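PDB 1E6Y: methyl-coenzyme M reductase subunit gamma from Methanosarcina barkeri, which forms part of the nickel enzyme that reduces methyl-coenzyme M with coenzyme B, releasing methane and the mixed heterodisulfide in the last step of methanogenesis. Local coordinates for residues Arg83-Ala88 with Lys135-Thr140. Sequence-based numbering, arbitrary orientation.
Sequences RYIQFA and KVQMET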
ATOM      1  N   ARG C  83      38.882  -2.574   2.986  1.00 10.87           N
ATOM      2  CA  ARG C  83      39.071  -1.825   1.741  1.00 11.24           C
ATOM      3  C   ARG C  83      39.123  -2.808   0.573  1.00 10.88           C
ATOM      4  O   ARG C  83      38.772  -3.977   0.743  1.00 11.06           O
ATOM      5  CB  ARG C  83      40.314  -0.960   1.766  1.00 11.29           C
ATOM      6  CG  ARG C  83      40.500   0.039   2.880  1.00 10.90           C
ATOM      7  CD  ARG C  83      39.308   0.955   3.075  1.00 11.77           C
ATOM      8  NE  ARG C  83      38.869   1.706   1.910  1.00 12.00           N
ATOM      9  CZ  ARG C  83      37.623   1.704   1.451  1.00 11.81           C
ATOM     10  NH1 ARG C  83      37.314   2.448   0.394  1.00 11.30           N
ATOM     11  NH2 ARG C  83      36.676   0.956   2.018  1.00 12.13           N
ATOM     12  N   TYR C  84      39.465  -2.330  -0.621  1.00 10.88           N
ATOM     13  CA  TYR C  84      39.201  -3.108  -1.829  1.00 10.37           C
ATOM     14  C   TYR C  84      40.255  -2.975  -2.922  1.00 10.47           C
ATOM     15  O   TYR C  84      41.015  -2.008  -2.958  1.00 10.35           O
ATOM     16  CB  TYR C  84      37.836  -2.718  -2.404  1.00  9.93           C
ATOM     17  CG  TYR C  84      37.821  -1.353  -3.058  1.00 10.02           C
ATOM     18  CD1 TYR C  84      38.041  -1.218  -4.431  1.00 10.59           C
ATOM     19  CD2 TYR C  84      37.713  -0.193  -2.292  1.00 10.08           C
ATOM     20  CE1 TYR C  84      38.172   0.034  -5.020  1.00 10.23           C
ATOM     21  CE2 TYR C  84      37.842   1.066  -2.871  1.00 10.46           C
ATOM     22  CZ  TYR C  84      38.077   1.169  -4.236  1.00 11.04           C
ATOM     23  OH  TYR C  84      38.251   2.405  -4.814  1.00 11.64           O
ATOM     24  N   ILE C  85      40.264  -3.952  -3.827  1.00 10.93           N
ATOM     25  CA  ILE C  85      40.861  -3.785  -5.149  1.00 11.18           C
ATOM     26  C   ILE C  85      39.847  -4.235  -6.195  1.00 11.51           C
ATOM     27  O   ILE C  85      39.167  -5.247  -6.018  1.00 11.74           O
ATOM     28  CB  ILE C  85      42.176  -4.601  -5.306  1.00 11.21           C
ATOM     29  CG1 ILE C  85      42.733  -4.419  -6.725  1.00 12.35           C
ATOM     30  CG2 ILE C  85      41.936  -6.075  -5.006  1.00 11.26           C
ATOM     31  CD1 ILE C  85      44.193  -4.784  -6.868  1.00 12.43           C
ATOM     32  N   GLN C  86      39.685  -3.428  -7.239  1.00 10.75           N
ATOM     33  CA  GLN C  86      38.692  -3.696  -8.272  1.00 11.02           C
ATOM     34  C   GLN C  86      39.318  -3.650  -9.664  1.00 11.40           C
ATOM     35  O   GLN C  86      40.116  -2.764  -9.964  1.00 11.04           O
ATOM     36  CB  GLN C  86      37.556  -2.676  -8.172  1.00 10.99           C
ATOM     37  CG  GLN C  86      36.455  -2.865  -9.193  1.00 11.01           C
ATOM     38  CD  GLN C  86      35.196  -2.121  -8.818  1.00 12.12           C
ATOM     39  OE1 GLN C  86      34.309  -2.677  -8.177  1.00 12.96           O
ATOM     40  NE2 GLN C  86      35.111  -0.854  -9.207  1.00 11.45           N
ATOM     41  N   PHE C  87      38.949  -4.615 -10.503  1.00 11.44           N
ATOM     42  CA  PHE C  87      39.480  -4.720 -11.859  1.00 12.31           C
ATOM     43  C   PHE C  87      38.368  -4.628 -12.897  1.00 12.31           C
ATOM     44  O   PHE C  87      37.271  -5.148 -12.694  1.00 11.84           O
ATOM     45  CB  PHE C  87      40.200  -6.060 -12.053  1.00 13.04           C
ATOM     46  CG  PHE C  87      41.521  -6.155 -11.347  1.00 13.34           C
ATOM     47  CD1 PHE C  87      41.596  -6.667 -10.056  1.00 13.72           C
ATOM     48  CD2 PHE C  87      42.699  -5.805 -12.001  1.00 14.08           C
ATOM     49  CE1 PHE C  87      42.827  -6.833  -9.424  1.00 14.25           C
ATOM     50  CE2 PHE C  87      43.937  -5.966 -11.377  1.00 13.77           C
ATOM     51  CZ  PHE C  87      44.000  -6.480 -10.086  1.00 13.71           C
ATOM     52  N   ALA C  88      38.676  -3.998 -14.025  1.00 11.68           N
ATOM     53  CA  ALA C  88      37.919  -4.196 -15.258  1.00 11.83           C
ATOM     54  C   ALA C  88      38.782  -5.038 -16.199  1.00 12.02           C
ATOM     55  O   ALA C  88      40.002  -4.880 -16.225  1.00 12.60           O
ATOM     56  CB  ALA C  88      37.593  -2.851 -15.901  1.00 11.23           C
ATOM     57  N   LYS C 135      48.265  -8.142  -4.450  1.00 14.86           N
ATOM     58  CA  LYS C 135      49.624  -8.341  -4.946  1.00 15.06           C
ATOM     59  C   LYS C 135      49.708  -9.501  -5.931  1.00 14.68           C
ATOM     60  O   LYS C 135      50.345  -9.385  -6.977  1.00 14.55           O
ATOM     61  CB  LYS C 135      50.586  -8.580  -3.781  1.00 16.52           C
ATOM     62  CG  LYS C 135      52.055  -8.582  -4.177  1.00 18.89           C
ATOM     63  CD  LYS C 135      52.934  -8.322  -2.971  1.00 21.63           C
ATOM     64  CE  LYS C 135      53.993  -7.274  -3.282  1.00 24.05           C
ATOM     65  NZ  LYS C 135      55.145  -7.858  -4.020  1.00 24.59           N
ATOM     66  N   VAL C 136      49.021 -10.598  -5.620  1.00 14.16           N
ATOM     67  CA  VAL C 136      49.000 -11.757  -6.503  1.00 14.43           C
ATOM     68  C   VAL C 136      48.277 -11.432  -7.809  1.00 14.43           C
ATOM     69  O   VAL C 136      48.751 -11.782  -8.890  1.00 14.33           O
ATOM     70  CB  VAL C 136      48.321 -12.977  -5.830  1.00 14.36           C
ATOM     71  CG1 VAL C 136      48.327 -14.173  -6.776  1.00 14.34           C
ATOM     72  CG2 VAL C 136      49.044 -13.330  -4.534  1.00 14.30           C
ATOM     73  N   GLN C 137      47.183 -10.682  -7.714  1.00 14.18           N
ATOM     74  CA  GLN C 137      46.429 -10.290  -8.899  1.00 13.94           C
ATOM     75  C   GLN C 137      47.220  -9.333  -9.786  1.00 13.79           C
ATOM     76  O   GLN C 137      47.132  -9.404 -11.008  1.00 14.27           O
ATOM     77  CB  GLN C 137      45.100  -9.651  -8.503  1.00 13.84           C
ATOM     78  CG  GLN C 137      44.146 -10.597  -7.800  1.00 13.86           C
ATOM     79  CD  GLN C 137      42.710 -10.113  -7.841  1.00 14.46           C
ATOM     80  OE1 GLN C 137      42.003 -10.326  -8.828  1.00 14.05           O
ATOM     81  NE2 GLN C 137      42.274  -9.447  -6.775  1.00 14.20           N
ATOM     82  N   MET C 138      48.056  -8.503  -9.167  1.00 14.18           N
ATOM     83  CA  MET C 138      48.858  -7.526  -9.897  1.00 14.43           C
ATOM     84  C   MET C 138      50.062  -8.166 -10.588  1.00 14.96           C
ATOM     85  O   MET C 138      50.456  -7.738 -11.673  1.00 14.62           O
ATOM     86  CB  MET C 138      49.346  -6.421  -8.954  1.00 14.38           C
ATOM     87  CG  MET C 138      48.253  -5.508  -8.411  1.00 14.31           C
ATOM     88  SD  MET C 138      47.366  -4.592  -9.691  1.00 14.93           S
ATOM     89  CE  MET C 138      48.524  -3.255 -10.026  1.00 14.70           C
ATOM     90  N   GLU C 139      50.636  -9.188  -9.956  1.00 14.99           N
ATOM     91  CA  GLU C 139      51.925  -9.736 -10.379  1.00 15.11           C
ATOM     92  C   GLU C 139      51.820 -10.949 -11.298  1.00 15.28           C
ATOM     93  O   GLU C 139      52.725 -11.207 -12.091  1.00 15.43           O
ATOM     94  CB  GLU C 139      52.770 -10.107  -9.156  1.00 15.33           C
ATOM     95  CG  GLU C 139      53.230  -8.914  -8.328  1.00 16.42           C
ATOM     96  CD  GLU C 139      54.223  -9.288  -7.237  1.00 16.36           C
ATOM     97  OE1 GLU C 139      54.200 -10.444  -6.765  1.00 16.66           O
ATOM     98  OE2 GLU C 139      55.021  -8.416  -6.839  1.00 17.28           O
ATOM     99  N   THR C 140      50.728 -11.697 -11.183  1.00 14.85           N
ATOM    100  CA  THR C 140      50.603 -12.961 -11.898  1.00 14.79           C
ATOM    101  C   THR C 140      49.808 -12.844 -13.193  1.00 14.41           C
ATOM    102  O   THR C 140      49.240 -11.792 -13.500  1.00 14.39           O
ATOM    103  CB  THR C 140      49.959 -14.052 -11.017  1.00 14.43           C
ATOM    104  OG1 THR C 140      48.597 -13.707 -10.739  1.00 15.16           O
ATOM    105  CG2 THR C 140      50.730 -14.207  -9.713  1.00 15.76           C
TER
HETATM  106  O   HOH W   1      39.794  -7.820  -7.300  1.00 12.09           O
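Four buried side chains carry this contact. Ile85 and Phe87 point from the strand toward the helix and meet Gln137 and Met138. The apolar part centres on Phe87, whose CG lies anti to its carbonyl carbon (chi1 -73°), and the ring reaches across to the helix. Phe87 CZ, the tip of the ring, packs against Gln137 CB at 3.7 Å. The Met138 chain bends at chi2 and chi3 and brings SD to 3.9 Å from Phe87 CZ, an oblique Met-aromatic contact. Met138 SD also touches Ile85 CD1, at 4.3 Å. The Gln137 amide crosses the Phe87 ring obliquely, the two planes 51° apart, with Gln137 OE1 3.6 Å from Phe87 CE1. An alanine in place of Phe87 would lose the ring and would probably leave Met138 SD and the Gln137 amide less firmly packed.

The polar link runs through one water. It donates to Ile85 O (2.9 Å) and accepts from Gln137 NE2 (3.0 Å). Gln137 OE1 bonds instead to Arg101, so both ends of the amide are held.

Strand 82-89, paired with strands 121-126 and 148-150, thus packs against the C-terminal end of helix 127-139. Leu40 and Leu36 of helix 33-40 adjoin Ile85 and Met138, while Val123 of strand 121-126 meets Gln137.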